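Side-chain contacts in Rab GDP-dissociation inhibitor (PDB 2BCG), which holds Rab GTPases such as Sec4 in their GDP-bound state by inhibiting nucleotide release, and extracts GDP-bound Ypt7 from vacuolar membranes: residues Val120-Lys125 / Ser139-Ile144; Ala364-Ile369 / Glu380-Leu385. One frame throughout, in Å; residues are numbered along the deposited sequence.

Contact 1: Val120-Lys125 / Ser139-Ile144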
ATOM      1  N   VAL A 120      -8.262  13.591  20.474  1.00 13.20           N
ATOM      2  CA  VAL A 120      -9.119  14.695  20.083  1.00 13.92           C
ATOM      3  C   VAL A 120      -8.673  15.955  20.800  1.00 13.96           C
ATOM      4  O   VAL A 120      -8.314  15.906  21.973  1.00 14.13           O
ATOM      5  CB  VAL A 120     -10.637  14.372  20.311  0.70 14.55           C
ATOM      6  CG1 VAL A 120     -11.016  14.277  21.821  0.70 15.02           C
ATOM      7  CG2 VAL A 120     -11.529  15.358  19.572  0.70 14.15           C
ATOM      8  N   PHE A 121      -8.644  17.062  20.060  1.00 13.50           N
ATOM      9  CA  PHE A 121      -8.291  18.384  20.579  1.00 14.67           C
ATOM     10  C   PHE A 121      -9.496  19.054  21.224  1.00 16.16           C
ATOM     11  O   PHE A 121     -10.584  19.085  20.645  1.00 15.74           O
ATOM     12  CB  PHE A 121      -7.813  19.195  19.377  1.00 15.29           C
ATOM     13  CG  PHE A 121      -7.385  20.606  19.659  1.00 15.80           C
ATOM     14  CD1 PHE A 121      -6.030  20.934  19.768  1.00 17.47           C
ATOM     15  CD2 PHE A 121      -8.325  21.630  19.689  1.00 15.74           C
ATOM     16  CE1 PHE A 121      -5.611  22.261  19.912  1.00 18.24           C
ATOM     17  CE2 PHE A 121      -7.926  22.949  19.852  1.00 17.92           C
ATOM     18  CZ  PHE A 121      -6.574  23.269  19.980  1.00 18.74           C
ATOM     19  N   LYS A 122      -9.295  19.584  22.424  1.00 17.56           N
ATOM     20  CA  LYS A 122     -10.361  20.367  23.079  1.00 20.01           C
ATOM     21  C   LYS A 122      -9.668  21.500  23.825  1.00 21.22           C
ATOM     22  O   LYS A 122      -8.827  21.257  24.677  1.00 20.74           O
ATOM     23  CB  LYS A 122     -11.205  19.470  24.019  1.00 20.28           C
ATOM     24  CG  LYS A 122     -12.367  20.201  24.765  1.00 21.21           C
ATOM     25  CD  LYS A 122     -13.027  19.284  25.816  1.00 23.05           C
ATOM     26  CE  LYS A 122     -14.030  18.281  25.214  1.00 26.90           C
ATOM     27  NZ  LYS A 122     -15.115  17.815  26.201  1.00 27.93           N
ATOM     28  N   GLN A 123      -9.987  22.743  23.459  1.00 23.48           N
ATOM     29  CA  GLN A 123      -9.470  23.938  24.163  1.00 25.81           C
ATOM     30  C   GLN A 123      -7.944  23.914  24.347  1.00 24.62           C
ATOM     31  O   GLN A 123      -7.448  24.096  25.470  1.00 25.84           O
ATOM     32  CB  GLN A 123     -10.147  24.098  25.542  1.00 25.81           C
ATOM     33  CG  GLN A 123     -11.622  24.496  25.513  1.00 28.72           C
ATOM     34  CD  GLN A 123     -12.323  24.230  26.856  1.00 28.43           C
ATOM     35  OE1 GLN A 123     -11.847  24.655  27.914  1.00 34.67           O
ATOM     36  NE2 GLN A 123     -13.440  23.498  26.813  1.00 33.78           N
ATOM     37  N   GLY A 124      -7.211  23.665  23.263  1.00 23.49           N
ATOM     38  CA  GLY A 124      -5.755  23.750  23.272  1.00 22.08           C
ATOM     39  C   GLY A 124      -4.997  22.504  23.716  1.00 20.98           C
ATOM     40  O   GLY A 124      -3.766  22.443  23.574  1.00 22.29           O
ATOM     41  N   LYS A 125      -5.719  21.505  24.238  1.00 18.59           N
ATOM     42  CA  LYS A 125      -5.081  20.271  24.712  1.00 16.93           C
ATOM     43  C   LYS A 125      -5.594  19.094  23.896  1.00 16.19           C
ATOM     44  O   LYS A 125      -6.654  19.186  23.276  1.00 15.24           O
ATOM     45  CB  LYS A 125      -5.408  20.024  26.189  0.40 16.65           C
ATOM     46  CG  LYS A 125      -5.052  21.184  27.122  0.40 16.73           C
ATOM     47  CD  LYS A 125      -5.170  20.779  28.594  0.40 16.81           C
ATOM     48  CE  LYS A 125      -4.039  19.851  29.019  0.40 18.53           C
ATOM     49  NZ  LYS A 125      -2.709  20.534  29.040  0.40 18.71           N
ATOM     50  N   SER A 139     -12.112   8.719  31.099  1.00 19.04           N
ATOM     51  CA  SER A 139     -11.952   9.923  30.269  1.00 19.39           C
ATOM     52  C   SER A 139     -12.635  11.145  30.876  1.00 20.51           C
ATOM     53  O   SER A 139     -13.785  11.054  31.324  1.00 22.11           O
ATOM     54  CB  SER A 139     -12.522   9.684  28.878  1.00 18.77           C
ATOM     55  OG  SER A 139     -12.355  10.847  28.085  1.00 19.27           O
ATOM     56  N   PRO A 140     -11.925  12.294  30.906  1.00 20.44           N
ATOM     57  CA  PRO A 140     -12.541  13.546  31.341  1.00 20.45           C
ATOM     58  C   PRO A 140     -13.340  14.244  30.243  1.00 21.60           C
ATOM     59  O   PRO A 140     -13.862  15.345  30.475  1.00 22.08           O
ATOM     60  CB  PRO A 140     -11.341  14.397  31.743  1.00 21.14           C
ATOM     61  CG  PRO A 140     -10.249  13.941  30.823  1.00 21.29           C
ATOM     62  CD  PRO A 140     -10.489  12.464  30.604  1.00 21.01           C
ATOM     63  N   LEU A 141     -13.420  13.615  29.065  1.00 21.83           N
ATOM     64  CA  LEU A 141     -14.114  14.221  27.927  1.00 22.40           C
ATOM     65  C   LEU A 141     -15.613  14.455  28.188  1.00 23.49           C
ATOM     66  O   LEU A 141     -16.222  15.306  27.540  1.00 23.76           O
ATOM     67  CB  LEU A 141     -13.903  13.382  26.667  1.00 22.19           C
ATOM     68  CG  LEU A 141     -12.524  13.445  25.986  1.00 22.27           C
ATOM     69  CD1 LEU A 141     -12.418  12.356  24.924  1.00 21.83           C
ATOM     70  CD2 LEU A 141     -12.253  14.842  25.379  1.00 21.66           C
ATOM     71  N   MET A 142     -16.190  13.692  29.131  1.00 23.76           N
ATOM     72  CA  MET A 142     -17.625  13.761  29.471  1.00 24.61           C
ATOM     73  C   MET A 142     -17.789  13.629  30.978  1.00 23.34           C
ATOM     74  O   MET A 142     -17.002  12.929  31.617  1.00 22.09           O
ATOM     75  CB  MET A 142     -18.391  12.598  28.832  1.00 25.64           C
ATOM     76  CG  MET A 142     -18.426  12.587  27.322  1.00 26.86           C
ATOM     77  SD  MET A 142     -19.593  11.343  26.771  1.00 26.95           S
ATOM     78  CE  MET A 142     -19.225  11.393  25.007  1.00 26.65           C
ATOM     79  N   GLY A 143     -18.817  14.270  31.535  1.00 22.56           N
ATOM     80  CA  GLY A 143     -19.197  14.036  32.927  1.00 23.06           C
ATOM     81  C   GLY A 143     -20.020  12.768  33.086  1.00 22.33           C
ATOM     82  O   GLY A 143     -20.468  12.171  32.092  1.00 22.90           O
ATOM     83  N   ILE A 144     -20.263  12.374  34.340  1.00 22.25           N
ATOM     84  CA  ILE A 144     -20.923  11.097  34.636  1.00 23.33           C
ATOM     85  C   ILE A 144     -22.314  10.963  34.005  1.00 22.73           C
ATOM     86  O   ILE A 144     -22.638   9.954  33.379  1.00 22.65           O
ATOM     87  CB  ILE A 144     -21.018  10.830  36.162  1.00 23.25           C
ATOM     88  CG1 ILE A 144     -19.616  10.778  36.785  1.00 25.76           C
ATOM     89  CG2 ILE A 144     -21.759   9.505  36.438  1.00 25.06           C
ATOM     90  CD1 ILE A 144     -19.539  10.439  38.310  1.00 25.24           C
TER
HETATM   91  O   HOH W   1     -13.533  17.900  28.706  1.00 45.99           O
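Val-120, in the conformer described here, meets Leu-141 through a single methyl, CG1, which comes against both branch tips of the leucine: CD2 at 3.8 Å and CD1 at 3.9 Å. A beta-branched residue suits this strand, and Val-120 also packs on Pro-335. Two residues further along the same strand, Lys-122 puts its side chain on the same side. Its CG is anti to the backbone N, and the chain runs extended until a bend at chi3 (-80°) brings the end across Leu-141. Lys-122 CE lies 3.9 Å from Leu-141 CD2, while NZ gives a hydrogen bond of 3.1 Å to Leu-141 O, approaching at a C=O...N angle of 128° and tilted 20° out of the carbonyl plane. A water whose O lies 3.0 Å from Lys-122 NZ, and which accepts from it, donates in turn to Pro-140 O, so the ammonium group holds two successive carbonyls, one directly and one through the water. Beyond this point a type I' turn from Lys-122 to Lys-125 joins strands 118-122 and 125-128 in a hairpin; both central residues, Gln-123 and Gly-124, have positive phi, which glycine takes easily. On the other side, Ser-139, just past helix 133-138, takes the N-H of Leu-141 on its OG at 3.1 Å; this ST turn shapes the link to helix 144-159. Leu-141 also touches Phe-194 and lies about 4 Å from a bound geranylgeranyl group, which places the contact beside the lipid site. Lysine thus serves twice here: its CE methylene adds to the apolar patch begun by valine, and its probably charged end satisfies carbonyl oxygens of a segment that has no regular structure.

Contact 2: Ala364-Ile369 / Glu380-Leu385; sequences AIISTI and EPAFKL
The ring of Phe-383 is met by the CD1 methyl of Ile-366, which approaches obliquely, at the CD1 and CE1 atoms: it lies 3.3 Å from Phe-383 CD1, a tight approach, and 3.6 Å from Phe-383 CE1. Lys-392 makes a cation-pi interaction with the same ring, and Cys-315 of strand 303-317 touches it as well, so the phenylalanine is buried among apolar atoms and a neighbouring charge. The ring reaches the strand because Phe-383 CG stands anti to its carbonyl carbon (chi1 -74°), although the bond leaving its backbone does not aim at the sheet. Short helix 380-383 here lies against one face of a mixed sheet, whose strand 362-369 is hydrogen-bonded, antiparallel, to strands 345-351 and 303-317, one on either side. The branched Ile-366 bridges strand and helix by using two branches at once. While CD1, at the end of the longer branch, goes to the phenylalanine, Ile-366 CG2 rests 3.7 Å from Ala-382 CB, and that CB is also 3.9 Å from Ile-366 CD1. Having only a methyl, Ala-382 lets the backbones come near, with the CA atoms of Ile-366 and Ala-382 7.0 Å apart. Leu-379, just before the helix, and Ile-345 and Val-347 on the adjoining strand also pack on Ile-366.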
ATOM      1  N   ALA A 364       4.933  13.658  10.800  1.00 10.11           N
ATOM      2  CA  ALA A 364       3.629  14.168  11.233  1.00  9.62           C
ATOM      3  C   ALA A 364       3.068  14.896  10.048  1.00 10.12           C
ATOM      4  O   ALA A 364       3.619  15.932   9.618  1.00 11.19           O
ATOM      5  CB  ALA A 364       3.785  15.108  12.412  1.00 10.40           C
ATOM      6  N   ILE A 365       2.015  14.332   9.471  1.00 10.64           N
ATOM      7  CA  ILE A 365       1.435  14.943   8.300  1.00 12.72           C
ATOM      8  C   ILE A 365       0.104  15.586   8.685  1.00 12.45           C
ATOM      9  O   ILE A 365      -0.811  14.924   9.170  1.00 13.21           O
ATOM     10  CB  ILE A 365       1.211  13.933   7.181  1.00 13.18           C
ATOM     11  CG1 ILE A 365       2.533  13.196   6.865  1.00 14.19           C
ATOM     12  CG2 ILE A 365       0.684  14.675   5.958  1.00 16.04           C
ATOM     13  CD1 ILE A 365       2.429  12.230   5.657  1.00 16.68           C
ATOM     14  N   ILE A 366       0.036  16.894   8.524  1.00 12.26           N
ATOM     15  CA  ILE A 366      -1.126  17.678   8.935  1.00 12.94           C
ATOM     16  C   ILE A 366      -1.932  17.951   7.672  1.00 13.30           C
ATOM     17  O   ILE A 366      -1.358  18.294   6.622  1.00 13.62           O
ATOM     18  CB  ILE A 366      -0.705  19.028   9.552  1.00 13.78           C
ATOM     19  CG1 ILE A 366       0.154  18.827  10.830  1.00 15.18           C
ATOM     20  CG2 ILE A 366      -1.927  19.879   9.864  1.00 15.49           C
ATOM     21  CD1 ILE A 366       0.934  20.089  11.184  1.00 15.88           C
ATOM     22  N   SER A 367      -3.250  17.845   7.760  1.00 12.77           N
ATOM     23  CA  SER A 367      -4.055  18.168   6.576  1.00 13.58           C
ATOM     24  C   SER A 367      -5.409  18.726   6.935  1.00 13.29           C
ATOM     25  O   SER A 367      -5.981  18.401   7.973  1.00 12.37           O
ATOM     26  CB  SER A 367      -4.188  16.962   5.672  1.00 14.85           C
ATOM     27  OG  SER A 367      -4.996  16.004   6.259  1.00 16.30           O
ATOM     28  N   THR A 368      -5.924  19.557   6.032  1.00 13.08           N
ATOM     29  CA  THR A 368      -7.285  20.039   6.167  1.00 13.14           C
ATOM     30  C   THR A 368      -7.692  20.635   4.831  1.00 13.25           C
ATOM     31  O   THR A 368      -6.841  20.903   3.969  1.00 13.18           O
ATOM     32  CB  THR A 368      -7.383  21.101   7.292  1.00 13.85           C
ATOM     33  OG1 THR A 368      -8.762  21.326   7.639  1.00 14.76           O
ATOM     34  CG2 THR A 368      -6.703  22.417   6.858  1.00 13.39           C
ATOM     35  N   ILE A 369      -8.998  20.781   4.659  1.00 13.87           N
ATOM     36  CA  ILE A 369      -9.542  21.522   3.540  1.00 14.66           C
ATOM     37  C   ILE A 369      -9.333  23.023   3.835  1.00 14.77           C
ATOM     38  O   ILE A 369      -9.678  23.524   4.912  1.00 14.76           O
ATOM     39  CB  ILE A 369     -11.051  21.219   3.437  0.50 14.66           C
ATOM     40  CG1 ILE A 369     -11.301  19.759   3.024  0.50 14.95           C
ATOM     41  CG2 ILE A 369     -11.765  22.223   2.516  0.50 13.97           C
ATOM     42  CD1 ILE A 369     -10.641  19.337   1.747  0.50 16.35           C
ATOM     43  N   GLU A 380      -1.444  26.488  11.817  1.00 17.04           N
ATOM     44  CA  GLU A 380      -0.679  26.865  13.019  1.00 17.14           C
ATOM     45  C   GLU A 380      -1.095  26.102  14.319  1.00 16.23           C
ATOM     46  O   GLU A 380      -0.212  25.636  15.044  1.00 15.67           O
ATOM     47  CB  GLU A 380      -0.626  28.390  13.208  1.00 17.97           C
ATOM     48  CG  GLU A 380       0.379  28.886  14.289  1.00 22.33           C
ATOM     49  CD  GLU A 380       1.857  28.476  14.069  1.00 26.99           C
ATOM     50  OE1 GLU A 380       2.273  28.030  12.967  1.00 28.16           O
ATOM     51  OE2 GLU A 380       2.635  28.627  15.043  1.00 31.09           O
ATOM     52  N   PRO A 381      -2.413  25.988  14.632  1.00 15.94           N
ATOM     53  CA  PRO A 381      -2.803  25.259  15.866  1.00 15.87           C
ATOM     54  C   PRO A 381      -2.318  23.807  15.864  1.00 15.55           C
ATOM     55  O   PRO A 381      -2.032  23.245  16.926  1.00 15.35           O
ATOM     56  CB  PRO A 381      -4.331  25.320  15.858  1.00 17.79           C
ATOM     57  CG  PRO A 381      -4.676  26.467  14.977  1.00 17.99           C
ATOM     58  CD  PRO A 381      -3.599  26.577  13.954  1.00 17.15           C
ATOM     59  N   ALA A 382      -2.234  23.211  14.685  1.00 13.74           N
ATOM     60  CA  ALA A 382      -1.682  21.851  14.566  1.00 12.55           C
ATOM     61  C   ALA A 382      -0.154  21.840  14.648  1.00 12.26           C
ATOM     62  O   ALA A 382       0.413  21.015  15.339  1.00 11.75           O
ATOM     63  CB  ALA A 382      -2.143  21.225  13.286  1.00 14.13           C
ATOM     64  N   PHE A 383       0.529  22.771  13.971  1.00 12.02           N
ATOM     65  CA  PHE A 383       1.989  22.834  14.105  1.00 12.21           C
ATOM     66  C   PHE A 383       2.362  22.998  15.574  1.00 13.14           C
ATOM     67  O   PHE A 383       3.338  22.394  16.024  1.00 13.03           O
ATOM     68  CB  PHE A 383       2.567  24.033  13.364  1.00 13.56           C
ATOM     69  CG  PHE A 383       2.601  23.897  11.873  1.00 13.47           C
ATOM     70  CD1 PHE A 383       2.986  22.730  11.229  1.00 16.93           C
ATOM     71  CD2 PHE A 383       2.279  25.011  11.097  1.00 16.94           C
ATOM     72  CE1 PHE A 383       3.002  22.671   9.814  1.00 17.76           C
ATOM     73  CE2 PHE A 383       2.282  24.940   9.707  1.00 16.00           C
ATOM     74  CZ  PHE A 383       2.630  23.773   9.068  1.00 17.16           C
ATOM     75  N   LYS A 384       1.581  23.800  16.312  1.00 12.78           N
ATOM     76  CA  LYS A 384       1.886  24.066  17.733  1.00 15.28           C
ATOM     77  C   LYS A 384       1.848  22.798  18.600  1.00 14.30           C
ATOM     78  O   LYS A 384       2.473  22.751  19.673  1.00 17.64           O
ATOM     79  CB  LYS A 384       0.912  25.074  18.306  0.50 15.33           C
ATOM     80  CG  LYS A 384       1.306  26.505  18.078  0.50 17.61           C
ATOM     81  CD  LYS A 384       0.151  27.399  18.484  0.50 20.30           C
ATOM     82  CE  LYS A 384       0.616  28.773  18.913  0.50 22.15           C
ATOM     83  NZ  LYS A 384      -0.385  29.807  18.510  0.50 25.27           N
ATOM     84  N   LEU A 385       1.094  21.782  18.168  1.00 11.85           N
ATOM     85  CA  LEU A 385       0.965  20.546  18.962  1.00 12.09           C
ATOM     86  C   LEU A 385       2.202  19.677  18.807  1.00 12.05           C
ATOM     87  O   LEU A 385       2.371  18.723  19.538  1.00 13.15           O
ATOM     88  CB  LEU A 385      -0.246  19.745  18.514  1.00 10.79           C
ATOM     89  CG  LEU A 385      -1.611  20.394  18.736  1.00 12.21           C
ATOM     90  CD1 LEU A 385      -2.730  19.595  18.068  1.00 13.06           C
ATOM     91  CD2 LEU A 385      -1.879  20.508  20.245  1.00 15.01           C
TER

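Overall arrangement
Contact 1 is completed along the chain before contact 2 begins, and their centres lie 19 Å apart on the same side of the chain's centre. Both draw on one mixed sheet: 120-125 includes the end of strand 118-122 near one margin, and 364-369 belongs to strand 362-369 further in, with strands 330-334 and 345-351 between them. They meet where Phe-121 CD1 packs 3.9 Å from Leu-385 CD1. Phe-121 points away from 139-144, so the two contacts use opposite faces of this part of the sheet. Contact 1 thus joins the sheet to the helical region holding the geranylgeranyl groups, whereas contact 2 lies deeper within the protein.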